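Local coordinates for Endoglucanase(Endo-1,4-beta-glucanase)protein (Pseudomonas stutzeri, PDB 6R2J) that probably hydrolyses internal beta-1,4-glycosidic bonds of cellulose as a family 5 glycoside hydrolase, and is captured here in complex with cellobiose, at residues Asp226-Val231 against Met266-Ala271; Leu11-Val16 against Tyr272-Cys277; Tyr253-Asp258 against Arg304-Leu309; Gly15-Gly20 against Leu54-Phe59; Gly245-Leu250 against Thr319-Thr324. All blocks are in the same frame, centred on the assembly; numbering follows the deposited sequence. Where two conformers were deposited one is given.

The five contacts belong to one eight-stranded beta/alpha barrel. Contact 4 closes first along the chain, pairing strands 14-18 and 54-59, its centre about 7 Å from that of the chain. Contact 2 starts from the same strand 14-18 and carries it to helix 260-276, whose preceding turns form contact 1 with the start of helix 229-244; the centres of contacts 1 and 2 lie about 13 Å apart. Contact 3 joins the loop after strand 248-252 to helix 305-311. Contact 5, its centre about 10 Å from that of contact 2 and about 25 Å from that of contact 3, ties the start of strand 248-252 to the C-terminal tail. Together they connect first strands, outer helices and chain end.

Contact 1 of 5, residues Asp226-Val231 against Met266-Ala271; sequences DPMIGV and MDNLLA
Pro-227 meets Asn-268 through its backbone oxygen, offered from a type I turn that runs from Asp-226 to Ile-229. Asp-226 caps the turn: its OD1 accepts from Met-228 N at 2.6 Å, a capping bond ahead of helix 229-244. Across the contact, Asn-268 ND2 donates to Pro-227 O at 2.9 Å, almost perfectly straight (177° at the hydrogen). The oxygen lies in the plane of the asparagine amide, while the donor stands well above the plane of the proline carbonyl. Met-228 crosses the asparagine side chain at about a right angle, its chain bent twice, and SD stops 3.8 Å from Asn-268 ND2. An alanine in place of Asn-268 would probably leave Pro-227 O without this donor and open a gap beside the Met-228 sulfur. Gly-230 brings the two backbones together, its CA 5.0 Å from Leu-269 CA; a side chain on this glycine would collide with Leu-269 CB. Leu-269, with CG anti to the backbone N (chi1 170°), lays CD1 against Gly-230 O at 3.5 Å. Val-231 finishes the segment: its CG2 reaches Asn-268 O at 3.4 Å, and its side chain also packs on Tyr-272, one helical turn further. These two neighbouring outer helices of the barrel thus combine a close, buried approach at Gly-230, Val-231 and Leu-269 with a polar link near the more exposed Pro-227 and Met-228, where a single side-chain-to-backbone hydrogen bond helps fix the turn against helix 260-276.

Contact 2 of 5, residues Leu11-Val16 against Tyr272-Cys277; sequences LALHGV and YLNDNC
The imidazole of His-14 turns its edge to helix 260-276, with Asn-274 OD1 and Leu-273 CB near its plane, while Leu-13 CB lies over the centre of one face, 3.9 Å above the ring. NE2 donates to Asn-274 OD1 at 2.9 Å, a bent bond (140° at the hydrogen) whose acceptor is tilted slightly from the ring plane and whose donor stands above the asparagine carbonyl plane. Ring and amide are turned 40° against each other. Each group has a second polar partner: His-14 ND1 bonds Ser-280 OG, and Asn-274 ND2 bonds His-313 O, which fixes the turn of both. Next to NE2, CE1 packs on Leu-273 CB at 3.8 Å. The two methyls of Leu-13 divide the rest: CD1 lies 3.5 Å from Asn-274 OD1 and CD2 3.8 Å from Cys-277 O. A leucine in place of His-14 would probably leave both Asn-274 OD1 and Ser-280 OG without their ring partner. Cys-277, with positive phi, belongs to the Schellman motif that closes the last turn and is disulfide-bonded to Cys-318. Such packing of an outer helix against the start of the first strand belongs to the beta/alpha barrel, where strand 280-285, reached through this helix, pairs with strand 14-18.

Contact 3 of 5, residues Tyr253-Asp258 against Arg304-Leu309; sequences YGIPDD and RPQMEL
Asp-257 and Arg-304 form the ionic part of the contact. Arg-304 comes end-on, and both NH1 and NH2 donate to the same oxygen, Asp-257 OD2, each at 2.9 Å. That oxygen sits in the guanidinium plane and is met on its anti side; the carboxylate is turned almost perpendicular to the guanidinium, 86° between planes. Arg-304 NE is engaged elsewhere, by Ala-295 O. The second polar link is a neutral hydrogen bond: Gln-306 NE2 donates to Ile-255 O at 3.1 Å, nearly straight (169°) and with the oxygen in the amide plane. The other end of this amide, Gln-306 OE1, lies over one face of the Arg-304 guanidinium, offset toward its rim. The apolar part runs along the aliphatic stems of Ile-255 and Gln-306, which lie alongside one another, pointing opposite ways, CG1 of the isoleucine 3.7 Å from CG of the glutamine, with Ile-255 CG1 wedged between its own backbone N and carbonyl carbon (chi1 62°). Asp-257 CB brushes Pro-305 CG at 4.2 Å. Arg-304, at the N-cap, and Gln-306, in the first turn of helix 305-311, thus hold the loop after strand 248-252 by a salt bridge and a side-chain-to-backbone hydrogen bond, and the aspartate's negative charge probably eases the approach of Arg-299 to Arg-304.

Contact 4 of 5, residues Gly15-Gly20 against Leu54-Phe59; sequences GVNISG and LIRFPF
Arg-56 runs alongside Asn-17, both side chains pointing the same way, and the arginine is extended from CG to NE with CG anti to the backbone N (chi1 177°). Its CB starts 3.2 Å from Asn-17 OD1; CG and CD then pass close to the same oxygen. At the tip NH1 donates back to Asn-17 OD1 at 2.9 Å, nearly straight (168°), the oxygen in the guanidinium plane and the amide turned almost perpendicular to it. The remaining donors reach across the barrel: NE pairs with Asp-140, NH1 also with Glu-252, and NH2 with Glu-175 and Asn-143. Bonds at all three nitrogens fix the rotation of the guanidinium. Asn-17 is itself held, its ND2 donating to Tyr-282 O and Gly-251 O. The two backbones are the parallel first and second strands of the beta/alpha barrel, the outer members of a beta-alpha-beta unit completed by helix 41-49; Arg-56 N bonds Val-16 O at 3.0 Å, and Ile-18 N bonds Arg-56 O. On the opposite face, toward that helix, Val-16 CG2 presses tightly on Ile-55 CD1 at 3.3 Å, and Ile-18 CG1 rests 3.6 Å from Ile-55 CG2. Gly-15 passes so near Leu-54 O that a side chain there would clash. Past the paired residues, Phe-57 CD1 approaches Ile-18 O at 3.1 Å. A water over one face of the Phe-57 ring, toward its rim, donates to Ile-18 O at 2.8 Å and to Pro-58 O.

Contact 5 of 5, residues Gly245-Leu250 against Thr319-Thr324; sequences GQKGFL and TAIGPT
Gly-248 N donates to Gly-322 O at 2.8 Å in an almost straight bond (172°) that lies in the carbonyl plane, on a lone pair, and Lys-247 CA adds a C-H contact to the same oxygen. The peptide between Gly-322 and Pro-323 is cis, which sets the proline CD on the same side as that oxygen and so beside the donor: Pro-323 CD is 3.7 Å from Gly-248 N and also near Gln-246 O. Beyond this segment Pro-323 packs on Ile-238 and Leu-241 of helix 229-244. From the other direction comes Ile-321, whose CG2, anti to the backbone N, touches Lys-247 CB at 3.9 Å. The same methyl covers Gly-248 O at 3.8 Å, and this buried oxygen has no hydrogen-bond partner in the model. Lys-247 contributes the root of its side chain, its CB also lying 3.8 Å from Gly-322 O. Ile-321 meets Leu-11 and Trp-3 as well, so residues near both ends of the chain come together here. The tail is fixed again nearby, where Gly-322 bonds the backbone of Cys-277. In the beta/alpha barrel this places the C-terminal tail across the N-terminal ends of the strands, where it bonds the start of strand 248-252, at the end of the barrel remote from the substrate-binding end of such folds.

Contact 1 of 5, residues Asp226-Val231 against Met266-Ala271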
# COMPACT_ATOMS: atom_id res chain seq x y z
N ASP A 226 -22.41 -5.44 -7.14
CA ASP A 226 -23.11 -4.21 -7.49
C ASP A 226 -22.13 -3.21 -8.13
O ASP A 226 -20.98 -3.11 -7.70
CB ASP A 226 -23.72 -3.59 -6.24
CG ASP A 226 -24.60 -2.39 -6.54
OD1 ASP A 226 -24.08 -1.39 -7.10
OD2 ASP A 226 -25.81 -2.44 -6.22
N PRO A 227 -22.53 -2.48 -9.17
CA PRO A 227 -21.60 -1.49 -9.75
C PRO A 227 -21.14 -0.41 -8.76
O PRO A 227 -20.13 0.27 -9.01
CB PRO A 227 -22.39 -0.90 -10.93
CG PRO A 227 -23.85 -1.34 -10.72
CD PRO A 227 -23.76 -2.64 -9.97
N MET A 228 -21.84 -0.22 -7.66
CA MET A 228 -21.52 0.83 -6.70
C MET A 228 -20.91 0.30 -5.40
O MET A 228 -20.66 1.09 -4.47
CB MET A 228 -22.77 1.67 -6.40
CG MET A 228 -23.29 2.49 -7.57
SD MET A 228 -22.08 3.67 -8.22
CE MET A 228 -22.26 5.07 -7.11
N ILE A 229 -20.66 -1.00 -5.31
CA ILE A 229 -20.11 -1.60 -4.09
C ILE A 229 -18.76 -0.98 -3.76
O ILE A 229 -18.41 -0.84 -2.59
CB ILE A 229 -20.10 -3.13 -4.22
CG1 ILE A 229 -20.04 -3.79 -2.84
CG2 ILE A 229 -18.92 -3.64 -5.02
CD1 ILE A 229 -21.11 -3.34 -1.88
N GLY A 230 -18.01 -0.55 -4.76
CA GLY A 230 -16.75 0.09 -4.46
C GLY A 230 -16.96 1.43 -3.80
O GLY A 230 -16.30 1.76 -2.83
N VAL A 231 -17.91 2.22 -4.31
CA VAL A 231 -18.19 3.51 -3.69
C VAL A 231 -18.79 3.33 -2.29
O VAL A 231 -18.48 4.09 -1.35
CB VAL A 231 -19.10 4.37 -4.58
CG1 VAL A 231 -19.45 5.65 -3.81
CG2 VAL A 231 -18.46 4.66 -5.93
N MET A 266 -14.96 -0.99 -10.42
CA MET A 266 -13.68 -0.30 -10.38
C MET A 266 -13.79 1.08 -10.99
O MET A 266 -13.29 2.05 -10.42
CB MET A 266 -12.64 -1.10 -11.14
CG MET A 266 -11.28 -0.49 -11.18
SD MET A 266 -10.01 -1.64 -11.80
CE MET A 266 -8.64 -0.53 -12.23
N ASP A 267 -14.42 1.18 -12.17
CA ASP A 267 -14.64 2.48 -12.79
C ASP A 267 -15.34 3.46 -11.83
O ASP A 267 -14.93 4.61 -11.67
CB ASP A 267 -15.48 2.28 -14.05
CG ASP A 267 -15.06 3.23 -15.18
OD1 ASP A 267 -13.87 3.13 -15.65
OD2 ASP A 267 -15.93 4.05 -15.59
N ASN A 268 -16.40 3.01 -11.17
CA ASN A 268 -17.11 3.93 -10.30
C ASN A 268 -16.31 4.23 -9.04
O ASN A 268 -16.41 5.35 -8.51
CB ASN A 268 -18.46 3.33 -9.94
CG ASN A 268 -19.36 3.23 -11.11
OD1 ASN A 268 -19.35 4.10 -11.99
ND2 ASN A 268 -20.17 2.17 -11.16
N LEU A 269 -15.56 3.26 -8.53
CA LEU A 269 -14.70 3.54 -7.38
C LEU A 269 -13.66 4.61 -7.72
O LEU A 269 -13.54 5.62 -7.02
CB LEU A 269 -14.03 2.26 -6.90
CG LEU A 269 -12.94 2.47 -5.86
CD1 LEU A 269 -13.49 2.96 -4.51
CD2 LEU A 269 -12.10 1.19 -5.71
N LEU A 270 -12.88 4.40 -8.78
CA LEU A 270 -11.85 5.38 -9.13
C LEU A 270 -12.45 6.76 -9.38
O LEU A 270 -11.84 7.78 -9.02
CB LEU A 270 -11.06 4.88 -10.34
CG LEU A 270 -10.10 3.70 -10.06
CD1 LEU A 270 -9.32 3.30 -11.35
CD2 LEU A 270 -9.11 3.98 -8.96
N ALA A 271 -13.65 6.83 -9.97
CA ALA A 271 -14.30 8.11 -10.20
C ALA A 271 -14.59 8.81 -8.88
O ALA A 271 -14.31 10.00 -8.72
CB ALA A 271 -15.60 7.89 -10.98

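Contact 2 of 5, residues Leu11-Val16 against Tyr272-Cys277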
# COMPACT_ATOMS: atom_id res chain seq x y z
N LEU A 11 -2.36 15.61 -9.47
CA LEU A 11 -1.48 14.72 -8.73
C LEU A 11 -1.50 13.31 -9.33
O LEU A 11 -2.48 12.91 -9.96
CB LEU A 11 -1.87 14.65 -7.26
CG LEU A 11 -1.95 15.99 -6.55
CD1 LEU A 11 -2.32 15.75 -5.08
CD2 LEU A 11 -0.65 16.74 -6.65
N ALA A 12 -0.38 12.58 -9.14
CA ALA A 12 -0.32 11.15 -9.45
C ALA A 12 -1.02 10.42 -8.31
O ALA A 12 -0.40 10.05 -7.32
CB ALA A 12 1.11 10.65 -9.62
N LEU A 13 -2.35 10.24 -8.45
CA LEU A 13 -3.17 9.67 -7.39
C LEU A 13 -3.24 8.16 -7.48
O LEU A 13 -3.20 7.48 -6.44
CB LEU A 13 -4.59 10.22 -7.48
CG LEU A 13 -4.88 11.67 -7.11
CD1 LEU A 13 -6.41 11.91 -7.28
CD2 LEU A 13 -4.44 12.04 -5.68
N HIS A 14 -3.33 7.61 -8.69
CA HIS A 14 -3.70 6.21 -8.88
C HIS A 14 -2.52 5.42 -9.41
O HIS A 14 -2.06 5.63 -10.55
CB HIS A 14 -4.92 6.10 -9.78
CG HIS A 14 -6.11 6.81 -9.22
ND1 HIS A 14 -6.55 6.58 -7.94
CD2 HIS A 14 -6.88 7.80 -9.72
CE1 HIS A 14 -7.57 7.38 -7.68
NE2 HIS A 14 -7.80 8.11 -8.75
N GLY A 15 -2.03 4.53 -8.56
CA GLY A 15 -0.81 3.83 -8.82
C GLY A 15 -1.05 2.35 -8.74
O GLY A 15 -2.20 1.91 -8.91
N VAL A 16 0.03 1.61 -8.48
CA VAL A 16 0.02 0.16 -8.55
C VAL A 16 0.87 -0.41 -7.44
O VAL A 16 1.94 0.11 -7.13
CB VAL A 16 0.56 -0.35 -9.91
CG1 VAL A 16 -0.40 -0.02 -11.08
CG2 VAL A 16 1.95 0.20 -10.18
N TYR A 272 -15.12 8.05 -7.91
CA TYR A 272 -15.38 8.56 -6.57
C TYR A 272 -14.10 8.99 -5.87
O TYR A 272 -14.06 10.03 -5.20
CB TYR A 272 -16.06 7.46 -5.75
CG TYR A 272 -16.28 7.78 -4.30
CD1 TYR A 272 -17.05 8.88 -3.93
CD2 TYR A 272 -15.75 6.97 -3.29
CE1 TYR A 272 -17.27 9.19 -2.60
CE2 TYR A 272 -15.97 7.26 -1.95
CZ TYR A 272 -16.73 8.37 -1.61
OH TYR A 272 -16.97 8.66 -0.29
N LEU A 273 -13.04 8.21 -6.00
CA LEU A 273 -11.77 8.60 -5.42
C LEU A 273 -11.28 9.92 -5.98
O LEU A 273 -10.84 10.80 -5.22
CB LEU A 273 -10.77 7.49 -5.66
CG LEU A 273 -11.16 6.23 -4.89
CD1 LEU A 273 -9.98 5.27 -4.98
CD2 LEU A 273 -11.51 6.51 -3.45
N ASN A 274 -11.37 10.10 -7.29
CA ASN A 274 -10.95 11.35 -7.91
C ASN A 274 -11.76 12.52 -7.36
O ASN A 274 -11.20 13.58 -7.09
CB ASN A 274 -11.11 11.30 -9.43
CG ASN A 274 -9.86 10.85 -10.14
OD1 ASN A 274 -8.82 10.66 -9.52
ND2 ASN A 274 -9.94 10.66 -11.44
N ASP A 275 -13.08 12.33 -7.19
CA ASP A 275 -13.92 13.43 -6.71
C ASP A 275 -13.47 13.92 -5.34
O ASP A 275 -13.76 15.07 -4.95
CB ASP A 275 -15.37 12.96 -6.63
CG ASP A 275 -15.94 12.60 -7.96
OD1 ASP A 275 -15.43 13.11 -9.00
OD2 ASP A 275 -16.92 11.80 -7.97
N ASN A 276 -12.79 13.06 -4.58
CA ASN A 276 -12.26 13.39 -3.26
C ASN A 276 -10.74 13.58 -3.24
O ASN A 276 -10.18 13.87 -2.17
CB ASN A 276 -12.63 12.30 -2.25
CG ASN A 276 -14.10 12.26 -2.00
OD1 ASN A 276 -14.60 12.96 -1.11
ND2 ASN A 276 -14.82 11.46 -2.79
N CYS A 277 -10.08 13.50 -4.40
CA CYS A 277 -8.60 13.61 -4.54
C CYS A 277 -7.90 12.59 -3.62
O CYS A 277 -6.90 12.96 -2.98
CB CYS A 277 -8.09 15.02 -4.21
SG CYS A 277 -8.68 16.32 -5.33

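Contact 3 of 5, residues Tyr253-Asp258 against Arg304-Leu309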
# COMPACT_ATOMS: atom_id res chain seq x y z
N TYR A 253 -6.87 -2.53 -3.92
CA TYR A 253 -8.15 -2.77 -4.56
C TYR A 253 -7.73 -3.47 -5.85
O TYR A 253 -6.66 -3.18 -6.38
CB TYR A 253 -8.90 -1.47 -4.83
CG TYR A 253 -8.45 -0.75 -6.05
CD1 TYR A 253 -7.38 0.14 -5.99
CD2 TYR A 253 -9.09 -0.94 -7.27
CE1 TYR A 253 -6.97 0.80 -7.07
CE2 TYR A 253 -8.67 -0.27 -8.38
CZ TYR A 253 -7.61 0.58 -8.29
OH TYR A 253 -7.20 1.24 -9.44
N GLY A 254 -8.54 -4.40 -6.36
CA GLY A 254 -8.21 -5.10 -7.59
C GLY A 254 -9.40 -5.91 -8.04
O GLY A 254 -10.33 -6.15 -7.26
N ILE A 255 -9.36 -6.32 -9.30
CA ILE A 255 -10.49 -7.07 -9.85
C ILE A 255 -9.97 -8.18 -10.75
O ILE A 255 -8.92 -8.06 -11.39
CB ILE A 255 -11.47 -6.18 -10.67
CG1 ILE A 255 -10.78 -5.54 -11.88
CG2 ILE A 255 -12.11 -5.10 -9.84
CD1 ILE A 255 -11.71 -4.69 -12.76
N PRO A 256 -10.71 -9.29 -10.80
CA PRO A 256 -10.41 -10.30 -11.81
C PRO A 256 -10.79 -9.83 -13.20
O PRO A 256 -11.73 -9.06 -13.39
CB PRO A 256 -11.27 -11.51 -11.39
CG PRO A 256 -11.72 -11.20 -9.93
CD PRO A 256 -11.82 -9.70 -9.90
N ASP A 257 -10.08 -10.35 -14.18
CA ASP A 257 -10.31 -10.06 -15.58
C ASP A 257 -11.49 -10.82 -16.20
O ASP A 257 -11.71 -10.69 -17.40
CB ASP A 257 -9.02 -10.39 -16.34
CG ASP A 257 -8.61 -11.91 -16.25
OD1 ASP A 257 -9.50 -12.75 -16.05
OD2 ASP A 257 -7.40 -12.25 -16.40
N ASP A 258 -12.27 -11.57 -15.42
CA ASP A 258 -13.36 -12.36 -15.98
C ASP A 258 -14.71 -12.04 -15.34
O ASP A 258 -15.68 -12.81 -15.49
CB ASP A 258 -13.05 -13.85 -15.88
CG ASP A 258 -12.99 -14.35 -14.44
OD1 ASP A 258 -12.93 -13.49 -13.50
OD2 ASP A 258 -13.03 -15.60 -14.25
N ARG A 304 -3.33 -5.18 -20.02
CA ARG A 304 -4.39 -5.88 -19.32
C ARG A 304 -5.66 -5.03 -19.30
O ARG A 304 -5.61 -3.80 -19.43
CB ARG A 304 -3.95 -6.17 -17.89
CG ARG A 304 -2.84 -7.20 -17.82
CD ARG A 304 -3.42 -8.60 -18.01
NE ARG A 304 -4.04 -9.07 -16.77
CZ ARG A 304 -5.01 -9.97 -16.70
NH1 ARG A 304 -5.50 -10.50 -17.82
NH2 ARG A 304 -5.48 -10.34 -15.50
N PRO A 305 -6.82 -5.68 -19.15
CA PRO A 305 -8.07 -4.90 -19.14
C PRO A 305 -8.13 -3.90 -18.00
O PRO A 305 -8.79 -2.87 -18.11
CB PRO A 305 -9.17 -5.97 -18.99
CG PRO A 305 -8.51 -7.31 -19.15
CD PRO A 305 -7.03 -7.12 -18.93
N GLN A 306 -7.48 -4.21 -16.88
CA GLN A 306 -7.50 -3.31 -15.73
C GLN A 306 -6.64 -2.08 -15.97
O GLN A 306 -6.95 -1.00 -15.45
CB GLN A 306 -7.02 -4.04 -14.47
CG GLN A 306 -7.81 -5.31 -14.13
CD GLN A 306 -7.18 -6.57 -14.70
OE1 GLN A 306 -6.51 -6.52 -15.73
NE2 GLN A 306 -7.39 -7.71 -14.04
N MET A 307 -5.54 -2.22 -16.73
CA MET A 307 -4.79 -1.03 -17.12
C MET A 307 -5.64 -0.14 -18.02
O MET A 307 -5.73 1.08 -17.81
CB MET A 307 -3.48 -1.45 -17.79
CG MET A 307 -2.51 -0.34 -18.17
SD MET A 307 -2.12 0.82 -16.87
CE MET A 307 -0.91 -0.12 -15.94
N GLU A 308 -6.31 -0.72 -19.01
CA GLU A 308 -7.17 0.06 -19.88
C GLU A 308 -8.29 0.74 -19.10
O GLU A 308 -8.67 1.87 -19.43
CB GLU A 308 -7.70 -0.84 -21.00
CG GLU A 308 -6.58 -1.45 -21.86
CD GLU A 308 -7.12 -2.21 -23.06
OE1 GLU A 308 -8.24 -2.75 -22.96
OE2 GLU A 308 -6.41 -2.26 -24.10
N LEU A 309 -8.81 0.10 -18.06
CA LEU A 309 -9.86 0.74 -17.27
C LEU A 309 -9.30 1.88 -16.42
O LEU A 309 -10.00 2.86 -16.17
CB LEU A 309 -10.59 -0.29 -16.42
CG LEU A 309 -11.77 0.31 -15.66
CD1 LEU A 309 -13.12 -0.28 -15.98
CD2 LEU A 309 -11.48 0.15 -14.17

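Contact 4 of 5, residues Gly15-Gly20 against Leu54-Phe59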
# COMPACT_ATOMS: atom_id res chain seq x y z
N GLY A 15 -2.03 4.53 -8.56
CA GLY A 15 -0.81 3.83 -8.82
C GLY A 15 -1.05 2.35 -8.74
O GLY A 15 -2.20 1.91 -8.91
N VAL A 16 0.03 1.61 -8.48
CA VAL A 16 0.02 0.16 -8.55
C VAL A 16 0.87 -0.41 -7.44
O VAL A 16 1.94 0.11 -7.13
CB VAL A 16 0.56 -0.35 -9.91
CG1 VAL A 16 -0.40 -0.02 -11.08
CG2 VAL A 16 1.95 0.20 -10.18
N ASN A 17 0.42 -1.53 -6.89
CA ASN A 17 1.31 -2.33 -6.08
C ASN A 17 2.20 -3.17 -7.00
O ASN A 17 1.71 -3.76 -7.97
CB ASN A 17 0.50 -3.26 -5.19
CG ASN A 17 -0.20 -2.54 -4.07
OD1 ASN A 17 0.40 -2.33 -3.01
ND2 ASN A 17 -1.47 -2.20 -4.27
N ILE A 18 3.49 -3.27 -6.66
CA ILE A 18 4.48 -3.98 -7.46
C ILE A 18 5.12 -5.12 -6.68
O ILE A 18 5.67 -4.90 -5.58
CB ILE A 18 5.55 -3.02 -8.01
CG1 ILE A 18 4.88 -1.99 -8.95
CG2 ILE A 18 6.64 -3.79 -8.76
CD1 ILE A 18 4.39 -2.54 -10.34
N SER A 19 5.05 -6.34 -7.24
CA SER A 19 5.58 -7.57 -6.67
C SER A 19 7.11 -7.54 -6.72
O SER A 19 7.70 -6.72 -7.45
CB SER A 19 4.98 -8.78 -7.40
OG SER A 19 5.19 -8.61 -8.76
N GLY A 20 7.76 -8.50 -6.01
CA GLY A 20 7.11 -9.62 -5.31
C GLY A 20 7.95 -9.98 -4.10
O GLY A 20 8.14 -11.13 -3.81
N LEU A 54 3.03 6.50 -9.13
CA LEU A 54 2.88 6.06 -7.75
C LEU A 54 3.01 4.54 -7.69
O LEU A 54 2.36 3.82 -8.46
CB LEU A 54 1.53 6.52 -7.20
CG LEU A 54 1.14 6.21 -5.76
CD1 LEU A 54 2.04 7.03 -4.85
CD2 LEU A 54 -0.34 6.44 -5.48
N ILE A 55 3.83 4.07 -6.76
CA ILE A 55 4.10 2.66 -6.56
C ILE A 55 4.04 2.36 -5.06
O ILE A 55 4.66 3.06 -4.26
CB ILE A 55 5.48 2.26 -7.11
CG1 ILE A 55 5.58 2.62 -8.60
CG2 ILE A 55 5.75 0.78 -6.85
CD1 ILE A 55 4.83 1.68 -9.50
N ARG A 56 3.30 1.32 -4.70
CA ARG A 56 3.35 0.75 -3.36
C ARG A 56 4.13 -0.55 -3.45
O ARG A 56 3.83 -1.41 -4.29
CB ARG A 56 1.95 0.50 -2.79
CG ARG A 56 1.99 -0.20 -1.39
CD ARG A 56 0.60 -0.16 -0.83
NE ARG A 56 0.37 -0.72 0.50
CZ ARG A 56 -0.11 -1.94 0.75
NH1 ARG A 56 -0.35 -2.79 -0.23
NH2 ARG A 56 -0.38 -2.28 2.00
N PHE A 57 5.14 -0.70 -2.62
CA PHE A 57 6.04 -1.85 -2.74
C PHE A 57 6.11 -2.67 -1.46
O PHE A 57 6.84 -2.29 -0.53
CB PHE A 57 7.43 -1.41 -3.17
CG PHE A 57 8.31 -2.56 -3.53
CD1 PHE A 57 8.13 -3.22 -4.73
CD2 PHE A 57 9.26 -3.04 -2.65
CE1 PHE A 57 8.91 -4.32 -5.10
CE2 PHE A 57 10.03 -4.17 -3.00
CZ PHE A 57 9.86 -4.79 -4.23
N PRO A 58 5.41 -3.82 -1.39
CA PRO A 58 5.51 -4.68 -0.20
C PRO A 58 6.86 -5.39 -0.06
O PRO A 58 7.47 -5.86 -1.04
CB PRO A 58 4.36 -5.70 -0.39
CG PRO A 58 3.43 -5.07 -1.41
CD PRO A 58 4.32 -4.24 -2.31
N PHE A 59 7.32 -5.48 1.19
CA PHE A 59 8.44 -6.29 1.62
C PHE A 59 8.04 -6.83 2.99
O PHE A 59 7.03 -6.40 3.59
CB PHE A 59 9.70 -5.43 1.60
CG PHE A 59 9.74 -4.44 2.71
CD1 PHE A 59 9.07 -3.24 2.60
CD2 PHE A 59 10.39 -4.74 3.91
CE1 PHE A 59 9.07 -2.33 3.64
CE2 PHE A 59 10.39 -3.87 4.96
CZ PHE A 59 9.75 -2.64 4.83
O HOH W 1 6.73 -6.47 -3.51

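Contact 5 of 5, residues Gly245-Leu250 against Thr319-Thr324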
# COMPACT_ATOMS: atom_id res chain seq x y z
N GLY A 245 -10.56 15.22 9.83
CA GLY A 245 -9.63 16.13 9.18
C GLY A 245 -8.34 15.49 8.71
O GLY A 245 -7.28 16.13 8.76
N GLN A 246 -8.41 14.27 8.19
CA GLN A 246 -7.22 13.51 7.86
C GLN A 246 -7.21 13.12 6.40
O GLN A 246 -8.25 13.15 5.72
CB GLN A 246 -7.15 12.23 8.71
CG GLN A 246 -7.20 12.53 10.22
CD GLN A 246 -6.00 13.40 10.66
OE1 GLN A 246 -6.08 14.18 11.61
NE2 GLN A 246 -4.89 13.23 9.97
N LYS A 247 -6.01 12.75 5.93
CA LYS A 247 -5.77 12.41 4.53
C LYS A 247 -5.85 10.90 4.33
O LYS A 247 -5.43 10.14 5.19
CB LYS A 247 -4.39 12.88 4.03
CG LYS A 247 -4.14 14.38 4.14
CD LYS A 247 -2.64 14.66 4.14
CE LYS A 247 -1.92 14.12 5.39
NZ LYS A 247 -0.49 14.53 5.43
N GLY A 248 -6.38 10.49 3.18
CA GLY A 248 -6.52 9.07 2.90
C GLY A 248 -5.78 8.49 1.71
O GLY A 248 -5.34 9.20 0.81
N PHE A 249 -5.71 7.16 1.68
CA PHE A 249 -5.02 6.39 0.65
C PHE A 249 -5.74 5.04 0.61
O PHE A 249 -5.89 4.37 1.65
CB PHE A 249 -3.52 6.29 0.98
CG PHE A 249 -2.73 5.39 0.05
CD1 PHE A 249 -2.92 5.43 -1.33
CD2 PHE A 249 -1.82 4.51 0.57
CE1 PHE A 249 -2.20 4.60 -2.19
CE2 PHE A 249 -1.10 3.65 -0.28
CZ PHE A 249 -1.29 3.70 -1.66
N LEU A 250 -6.25 4.66 -0.56
CA LEU A 250 -6.79 3.31 -0.74
C LEU A 250 -5.69 2.41 -1.30
O LEU A 250 -5.54 2.23 -2.51
CB LEU A 250 -8.00 3.34 -1.65
CG LEU A 250 -8.85 2.09 -1.51
CD1 LEU A 250 -9.68 2.04 -0.18
CD2 LEU A 250 -9.74 1.97 -2.74
N THR A 319 -4.62 19.57 -6.09
CA THR A 319 -3.35 20.09 -5.60
C THR A 319 -2.98 19.57 -4.22
O THR A 319 -1.81 19.66 -3.83
CB THR A 319 -3.36 21.63 -5.61
OG1 THR A 319 -4.61 22.14 -5.14
CG2 THR A 319 -3.14 22.16 -7.01
N ALA A 320 -3.91 18.96 -3.49
CA ALA A 320 -3.60 18.35 -2.20
C ALA A 320 -4.27 16.99 -2.09
O ALA A 320 -5.32 16.73 -2.69
CB ALA A 320 -4.03 19.24 -1.03
N ILE A 321 -3.64 16.11 -1.31
CA ILE A 321 -4.23 14.83 -0.96
C ILE A 321 -5.45 15.07 -0.10
O ILE A 321 -5.41 15.87 0.85
CB ILE A 321 -3.20 13.90 -0.29
CG1 ILE A 321 -2.05 13.70 -1.29
CG2 ILE A 321 -3.87 12.60 0.15
CD1 ILE A 321 -2.46 12.97 -2.61
N GLY A 322 -6.58 14.45 -0.48
CA GLY A 322 -7.80 14.55 0.27
C GLY A 322 -8.02 13.33 1.14
O GLY A 322 -7.08 12.57 1.40
N PRO A 323 -9.28 13.11 1.57
CA PRO A 323 -10.44 13.99 1.24
C PRO A 323 -10.44 15.39 1.93
O PRO A 323 -9.63 15.67 2.83
CB PRO A 323 -11.66 13.15 1.66
CG PRO A 323 -11.13 12.36 2.84
CD PRO A 323 -9.68 12.01 2.48
N THR A 324 -11.35 16.24 1.45
CA THR A 324 -11.46 17.58 2.00
C THR A 324 -12.25 17.50 3.31
O THR A 324 -13.41 17.07 3.29
CB THR A 324 -12.17 18.47 1.00
OG1 THR A 324 -13.35 17.81 0.53
CG2 THR A 324 -11.26 18.73 -0.18